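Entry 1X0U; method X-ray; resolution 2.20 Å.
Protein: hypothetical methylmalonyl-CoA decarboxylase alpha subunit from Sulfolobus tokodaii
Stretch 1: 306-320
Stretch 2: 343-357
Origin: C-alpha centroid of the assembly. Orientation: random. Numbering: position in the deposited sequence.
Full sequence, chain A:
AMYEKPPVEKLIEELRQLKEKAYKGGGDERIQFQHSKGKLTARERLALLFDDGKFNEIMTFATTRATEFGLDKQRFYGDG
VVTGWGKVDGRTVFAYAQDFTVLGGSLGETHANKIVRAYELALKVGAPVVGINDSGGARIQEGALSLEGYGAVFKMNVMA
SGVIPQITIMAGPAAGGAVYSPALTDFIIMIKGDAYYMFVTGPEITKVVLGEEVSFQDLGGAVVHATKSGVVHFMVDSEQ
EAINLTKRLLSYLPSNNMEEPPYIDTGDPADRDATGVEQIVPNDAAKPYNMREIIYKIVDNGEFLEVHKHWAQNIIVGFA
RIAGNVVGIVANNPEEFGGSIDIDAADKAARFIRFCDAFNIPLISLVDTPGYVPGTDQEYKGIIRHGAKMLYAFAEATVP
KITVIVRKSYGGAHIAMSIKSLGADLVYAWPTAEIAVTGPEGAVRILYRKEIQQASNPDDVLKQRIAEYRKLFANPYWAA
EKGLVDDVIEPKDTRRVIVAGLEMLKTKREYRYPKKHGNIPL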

# COMPACT_ATOMS: atom_id res chain seq x y z
N GLU A 306 -19.34 -33.93 -1.09
CA GLU A 306 -18.25 -34.35 -1.95
C GLU A 306 -18.22 -33.76 -3.35
O GLU A 306 -19.17 -33.88 -4.12
CB GLU A 306 -18.22 -35.88 -2.03
CG GLU A 306 -16.94 -36.40 -2.66
CD GLU A 306 -16.74 -37.88 -2.42
OE1 GLU A 306 -17.36 -38.41 -1.49
OE2 GLU A 306 -15.96 -38.50 -3.15
N VAL A 307 -17.09 -33.13 -3.66
CA VAL A 307 -16.86 -32.50 -4.95
C VAL A 307 -16.25 -33.54 -5.90
O VAL A 307 -15.39 -34.32 -5.50
CB VAL A 307 -15.88 -31.30 -4.80
CG1 VAL A 307 -15.59 -30.66 -6.16
CG2 VAL A 307 -16.46 -30.28 -3.86
N HIS A 308 -16.68 -33.53 -7.17
CA HIS A 308 -16.17 -34.48 -8.16
C HIS A 308 -16.31 -35.93 -7.68
O HIS A 308 -15.45 -36.77 -7.96
CB HIS A 308 -14.70 -34.19 -8.44
CG HIS A 308 -14.47 -33.28 -9.62
ND1 HIS A 308 -13.42 -32.39 -9.68
CD2 HIS A 308 -15.12 -33.19 -10.81
CE1 HIS A 308 -13.43 -31.79 -10.85
NE2 HIS A 308 -14.44 -32.25 -11.56
N LYS A 309 -17.38 -36.21 -6.96
CA LYS A 309 -17.60 -37.55 -6.41
C LYS A 309 -17.39 -38.69 -7.41
O LYS A 309 -16.72 -39.67 -7.09
CB LYS A 309 -19.02 -37.64 -5.82
CG LYS A 309 -19.24 -38.89 -4.99
CD LYS A 309 -20.61 -38.87 -4.30
CE LYS A 309 -20.85 -40.15 -3.51
NZ LYS A 309 -22.13 -40.10 -2.73
N HIS A 310 -17.93 -38.55 -8.62
CA HIS A 310 -17.82 -39.59 -9.63
C HIS A 310 -16.65 -39.53 -10.59
O HIS A 310 -16.53 -40.37 -11.48
CB HIS A 310 -19.14 -39.66 -10.40
CG HIS A 310 -20.34 -39.78 -9.52
ND1 HIS A 310 -21.38 -38.87 -9.55
CD2 HIS A 310 -20.62 -40.66 -8.53
CE1 HIS A 310 -22.25 -39.19 -8.61
NE2 HIS A 310 -21.82 -40.27 -7.98
N TRP A 311 -15.78 -38.54 -10.42
CA TRP A 311 -14.61 -38.41 -11.29
C TRP A 311 -13.35 -38.69 -10.46
O TRP A 311 -13.21 -38.17 -9.35
CB TRP A 311 -14.54 -37.00 -11.89
CG TRP A 311 -13.47 -36.82 -12.93
CD1 TRP A 311 -13.29 -37.57 -14.06
CD2 TRP A 311 -12.45 -35.81 -12.95
NE1 TRP A 311 -12.22 -37.08 -14.78
CE2 TRP A 311 -11.69 -36.01 -14.13
CE3 TRP A 311 -12.11 -34.76 -12.09
CZ2 TRP A 311 -10.61 -35.19 -14.46
CZ3 TRP A 311 -11.03 -33.94 -12.43
CH2 TRP A 311 -10.29 -34.16 -13.60
N ALA A 312 -12.45 -39.51 -10.98
CA ALA A 312 -11.21 -39.84 -10.27
C ALA A 312 -11.50 -40.12 -8.79
O ALA A 312 -11.16 -39.32 -7.91
CB ALA A 312 -10.21 -38.69 -10.41
N GLN A 313 -12.12 -41.27 -8.51
CA GLN A 313 -12.44 -41.65 -7.14
C GLN A 313 -11.11 -42.00 -6.48
O GLN A 313 -11.02 -42.34 -5.31
CB GLN A 313 -13.40 -42.84 -7.15
CG GLN A 313 -14.63 -42.55 -8.00
CD GLN A 313 -15.79 -43.47 -7.70
OE1 GLN A 313 -15.74 -44.68 -7.97
NE2 GLN A 313 -16.85 -42.90 -7.13
N ASN A 314 -10.09 -41.89 -7.32
CA ASN A 314 -8.68 -42.08 -7.04
C ASN A 314 -8.36 -41.31 -5.73
O ASN A 314 -7.60 -41.79 -4.89
CB ASN A 314 -7.96 -41.51 -8.30
CG ASN A 314 -6.47 -41.54 -8.21
OD1 ASN A 314 -5.87 -41.07 -7.24
ND2 ASN A 314 -5.84 -42.06 -9.24
N ILE A 315 -8.94 -40.12 -5.58
CA ILE A 315 -8.77 -39.33 -4.36
C ILE A 315 -10.10 -38.68 -4.02
O ILE A 315 -10.95 -38.50 -4.89
CB ILE A 315 -7.68 -38.20 -4.47
CG1 ILE A 315 -8.26 -36.94 -5.12
CG2 ILE A 315 -6.51 -38.70 -5.27
CD1 ILE A 315 -8.55 -37.06 -6.58
N ILE A 316 -10.28 -38.33 -2.76
CA ILE A 316 -11.53 -37.72 -2.31
C ILE A 316 -11.32 -36.29 -1.84
O ILE A 316 -10.36 -35.99 -1.12
CB ILE A 316 -12.15 -38.50 -1.16
CG1 ILE A 316 -12.34 -39.97 -1.56
CG2 ILE A 316 -13.46 -37.87 -0.76
CD1 ILE A 316 -12.31 -40.94 -0.37
N VAL A 317 -12.24 -35.41 -2.23
CA VAL A 317 -12.18 -34.01 -1.83
C VAL A 317 -13.58 -33.52 -1.59
O VAL A 317 -14.51 -33.90 -2.31
CB VAL A 317 -11.49 -33.11 -2.91
CG1 VAL A 317 -10.04 -33.54 -3.12
CG2 VAL A 317 -12.29 -33.15 -4.23
N GLY A 318 -13.74 -32.67 -0.59
CA GLY A 318 -15.05 -32.14 -0.30
C GLY A 318 -15.05 -31.21 0.89
O GLY A 318 -14.00 -30.96 1.50
N PHE A 319 -16.24 -30.72 1.21
CA PHE A 319 -16.43 -29.80 2.32
C PHE A 319 -17.11 -30.49 3.50
O PHE A 319 -17.84 -31.47 3.34
CB PHE A 319 -17.29 -28.61 1.88
CG PHE A 319 -16.69 -27.79 0.76
CD1 PHE A 319 -17.31 -27.74 -0.48
CD2 PHE A 319 -15.52 -27.07 0.96
CE1 PHE A 319 -16.77 -26.97 -1.52
CE2 PHE A 319 -14.97 -26.30 -0.07
CZ PHE A 319 -15.60 -26.25 -1.32
N ALA A 320 -16.88 -29.93 4.68
CA ALA A 320 -17.46 -30.46 5.90
C ALA A 320 -17.22 -29.42 6.97
O ALA A 320 -16.56 -28.42 6.73
CB ALA A 320 -16.79 -31.77 6.29
N ILE A 343 -3.37 -38.62 -13.06
CA ILE A 343 -3.53 -37.35 -13.79
C ILE A 343 -4.86 -36.67 -13.45
O ILE A 343 -4.90 -35.49 -13.08
CB ILE A 343 -3.51 -37.57 -15.31
CG1 ILE A 343 -2.08 -37.84 -15.78
CG2 ILE A 343 -4.05 -36.35 -16.02
CD1 ILE A 343 -1.98 -38.10 -17.27
N ASP A 344 -5.95 -37.42 -13.58
CA ASP A 344 -7.28 -36.89 -13.29
C ASP A 344 -7.38 -36.45 -11.84
O ASP A 344 -7.92 -35.38 -11.54
CB ASP A 344 -8.34 -37.96 -13.57
CG ASP A 344 -8.53 -38.23 -15.06
OD1 ASP A 344 -9.30 -39.15 -15.40
OD2 ASP A 344 -7.92 -37.53 -15.88
N ALA A 345 -6.87 -37.28 -10.94
CA ALA A 345 -6.93 -37.01 -9.51
C ALA A 345 -6.08 -35.80 -9.15
O ALA A 345 -6.48 -34.98 -8.33
CB ALA A 345 -6.46 -38.24 -8.74
N ALA A 346 -4.91 -35.70 -9.76
CA ALA A 346 -4.04 -34.56 -9.50
C ALA A 346 -4.81 -33.29 -9.89
O ALA A 346 -4.77 -32.28 -9.17
CB ALA A 346 -2.75 -34.68 -10.31
N ASP A 347 -5.53 -33.34 -11.02
CA ASP A 347 -6.31 -32.18 -11.47
C ASP A 347 -7.43 -31.86 -10.50
O ASP A 347 -7.64 -30.72 -10.11
CB ASP A 347 -6.91 -32.42 -12.86
CG ASP A 347 -5.88 -32.32 -13.96
OD1 ASP A 347 -4.84 -31.68 -13.73
OD2 ASP A 347 -6.12 -32.86 -15.05
N LYS A 348 -8.17 -32.90 -10.13
CA LYS A 348 -9.27 -32.75 -9.19
C LYS A 348 -8.77 -32.12 -7.88
O LYS A 348 -9.28 -31.10 -7.43
CB LYS A 348 -9.87 -34.14 -8.96
CG LYS A 348 -10.79 -34.30 -7.77
CD LYS A 348 -11.38 -35.71 -7.83
CE LYS A 348 -12.11 -36.12 -6.57
NZ LYS A 348 -12.77 -37.45 -6.81
N ALA A 349 -7.76 -32.73 -7.28
CA ALA A 349 -7.22 -32.23 -6.02
C ALA A 349 -6.64 -30.82 -6.12
O ALA A 349 -7.00 -29.93 -5.35
CB ALA A 349 -6.14 -33.19 -5.49
N ALA A 350 -5.76 -30.61 -7.09
CA ALA A 350 -5.11 -29.32 -7.28
C ALA A 350 -6.09 -28.15 -7.41
O ALA A 350 -5.94 -27.14 -6.73
CB ALA A 350 -4.18 -29.36 -8.47
N ARG A 351 -7.10 -28.30 -8.26
CA ARG A 351 -8.09 -27.25 -8.47
C ARG A 351 -8.88 -27.02 -7.18
O ARG A 351 -9.22 -25.89 -6.84
CB ARG A 351 -9.05 -27.65 -9.60
CG ARG A 351 -9.39 -26.54 -10.61
CD ARG A 351 -10.34 -25.54 -10.03
NE ARG A 351 -10.73 -24.48 -10.96
CZ ARG A 351 -11.75 -24.54 -11.83
NH1 ARG A 351 -12.50 -25.63 -11.94
NH2 ARG A 351 -12.06 -23.47 -12.54
N PHE A 352 -9.18 -28.10 -6.48
CA PHE A 352 -9.91 -28.01 -5.22
C PHE A 352 -9.14 -27.22 -4.16
O PHE A 352 -9.70 -26.33 -3.53
CB PHE A 352 -10.21 -29.41 -4.66
CG PHE A 352 -10.94 -29.38 -3.33
CD1 PHE A 352 -12.28 -29.04 -3.26
CD2 PHE A 352 -10.28 -29.73 -2.15
CE1 PHE A 352 -12.97 -29.04 -2.04
CE2 PHE A 352 -10.96 -29.73 -0.92
CZ PHE A 352 -12.30 -29.39 -0.87
N ILE A 353 -7.87 -27.54 -3.93
CA ILE A 353 -7.18 -26.79 -2.89
C ILE A 353 -7.03 -25.29 -3.21
O ILE A 353 -7.17 -24.45 -2.31
CB ILE A 353 -5.80 -27.40 -2.51
CG1 ILE A 353 -4.80 -27.20 -3.63
CG2 ILE A 353 -5.96 -28.92 -2.23
CD1 ILE A 353 -4.58 -28.48 -4.42
N ARG A 354 -6.77 -24.96 -4.47
CA ARG A 354 -6.63 -23.56 -4.85
C ARG A 354 -7.91 -22.80 -4.54
O ARG A 354 -7.87 -21.69 -4.00
CB ARG A 354 -6.29 -23.43 -6.33
CG ARG A 354 -4.97 -24.13 -6.74
CD ARG A 354 -4.50 -23.64 -8.09
NE ARG A 354 -3.85 -22.33 -8.01
CZ ARG A 354 -4.05 -21.34 -8.87
NH1 ARG A 354 -4.90 -21.50 -9.88
NH2 ARG A 354 -3.37 -20.21 -8.75
N PHE A 355 -9.06 -23.41 -4.87
CA PHE A 355 -10.34 -22.77 -4.59
C PHE A 355 -10.50 -22.52 -3.09
O PHE A 355 -10.85 -21.42 -2.67
CB PHE A 355 -11.53 -23.62 -5.07
CG PHE A 355 -12.87 -23.06 -4.67
CD1 PHE A 355 -13.51 -22.12 -5.47
CD2 PHE A 355 -13.43 -23.37 -3.43
CE1 PHE A 355 -14.68 -21.51 -5.04
CE2 PHE A 355 -14.58 -22.76 -2.99
CZ PHE A 355 -15.22 -21.82 -3.80
N CYS A 356 -10.25 -23.56 -2.28
CA CYS A 356 -10.36 -23.42 -0.83
C CYS A 356 -9.43 -22.31 -0.37
O CYS A 356 -9.81 -21.46 0.45
CB CYS A 356 -10.00 -24.73 -0.13
SG CYS A 356 -11.22 -26.06 -0.35
N ASP A 357 -8.21 -22.30 -0.90
CA ASP A 357 -7.26 -21.26 -0.51
C ASP A 357 -7.77 -19.88 -0.86
O ASP A 357 -7.75 -18.98 -0.02
CB ASP A 357 -5.91 -21.46 -1.19
CG ASP A 357 -4.88 -20.44 -0.73
OD1 ASP A 357 -4.64 -20.37 0.50
OD2 ASP A 357 -4.31 -19.71 -1.57
O HOH W 1 -14.30 -36.69 -4.47
O HOH W 2 -14.45 -39.70 -5.67
O HOH W 3 -12.04 -30.60 -7.84
O HOH W 4 -10.64 -40.52 -13.47

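Residues 343-357 form a regular helix that lies against the loop and strand of the first stretch, running in nearly the same direction as strand 315-320, with the two axes 22° apart and 8.7 Å at closest approach. Its early turns meet mainly the loop and the first strand residue; later turns meet residues further along the strand.

Asp 344 opens the contact. Its backbone lies over one face of the Trp 311 ring, where CH2 of Trp 311 comes 3.4 Å from O of Asp 344, while CB of Ala 312 packs 3.7 Å from CB of Asp 344. The carboxylate suits this partly exposed position because it can reach water: OD1 of Asp 344 accepts a hydrogen bond of 2.7 Å from a water, which in turn weakly accepts one from N of Ala 312 at 3.2 Å.

At Ala 345 the chains come closest in backbone register, with CA of Ala 312 and CA of Ala 345 only 5.2 Å apart. A methyl group fits such a narrow gap. CB of Ala 345 touches CD1 of Ile 315 at 3.2 Å and CB of Ala 312 at 4.1 Å. Ala 346, its CB pointing away, makes no contact, but Asp 347 brings its CB to the edge of the Trp 311 ring, 3.9 Å from CH2 of Trp 311. Both carboxylate oxygens of Asp 347 are hydrogen-bonded elsewhere in the structure, so the acid is satisfied although buried.

Lys 348 is the centre of the interface and buries more area than any other residue in it. All four of its chi angles are t, so the extended chain carries the ammonium group into the loop. There NZ of Lys 348 donates to four backbone carbonyls: O of His 308 at 3.0 Å, O of Trp 311 and O of Ala 312 at 2.7 Å each, and O of Ile 315 at 2.8 Å. Two waters also accept from NZ of Lys 348, at 2.9 Å and, weakly, at 3.0 Å. These six acceptors share three protons. A positive charge suits a pocket lined with carbonyl oxygens, and these bonds tie together the beta turn from His 308 to Trp 311 and the start of the strand. The aliphatic part of the lysine is used as well: CD of Lys 348 lies 3.4 Å from CD1 of Ile 315 and 3.7 Å from CB of His 308.

Ala 349 points its CB sideways and adds a light contact, CB of Ala 349 to CG1 of Ile 315 at 4.3 Å. One turn beyond Lys 348, Phe 352 provides a broad apolar surface. CB of Val 317 sits over its face, 3.8 Å from the centroid of the Phe 352 ring and 17° off the normal, in a CH-pi contact. CZ of Phe 352 also approaches O of Gly 318 at 3.3 Å. The ring meets Phe 319 obliquely, with centroids 5.4 Å apart and planes at 49°.

Phe 355 and Cys 356 carry the contact on to Phe 319: CE2 of Phe 355 is 4.0 Å from CZ of Phe 319, and SG of Cys 356 is 3.8 Å from CE2 of Phe 319. The compact, polarizable sulfur suits an aromatic neighbour, and SG of Cys 356 meets the ring of Phe 319 obliquely, 5.0 Å from the centroid and 68° off the normal.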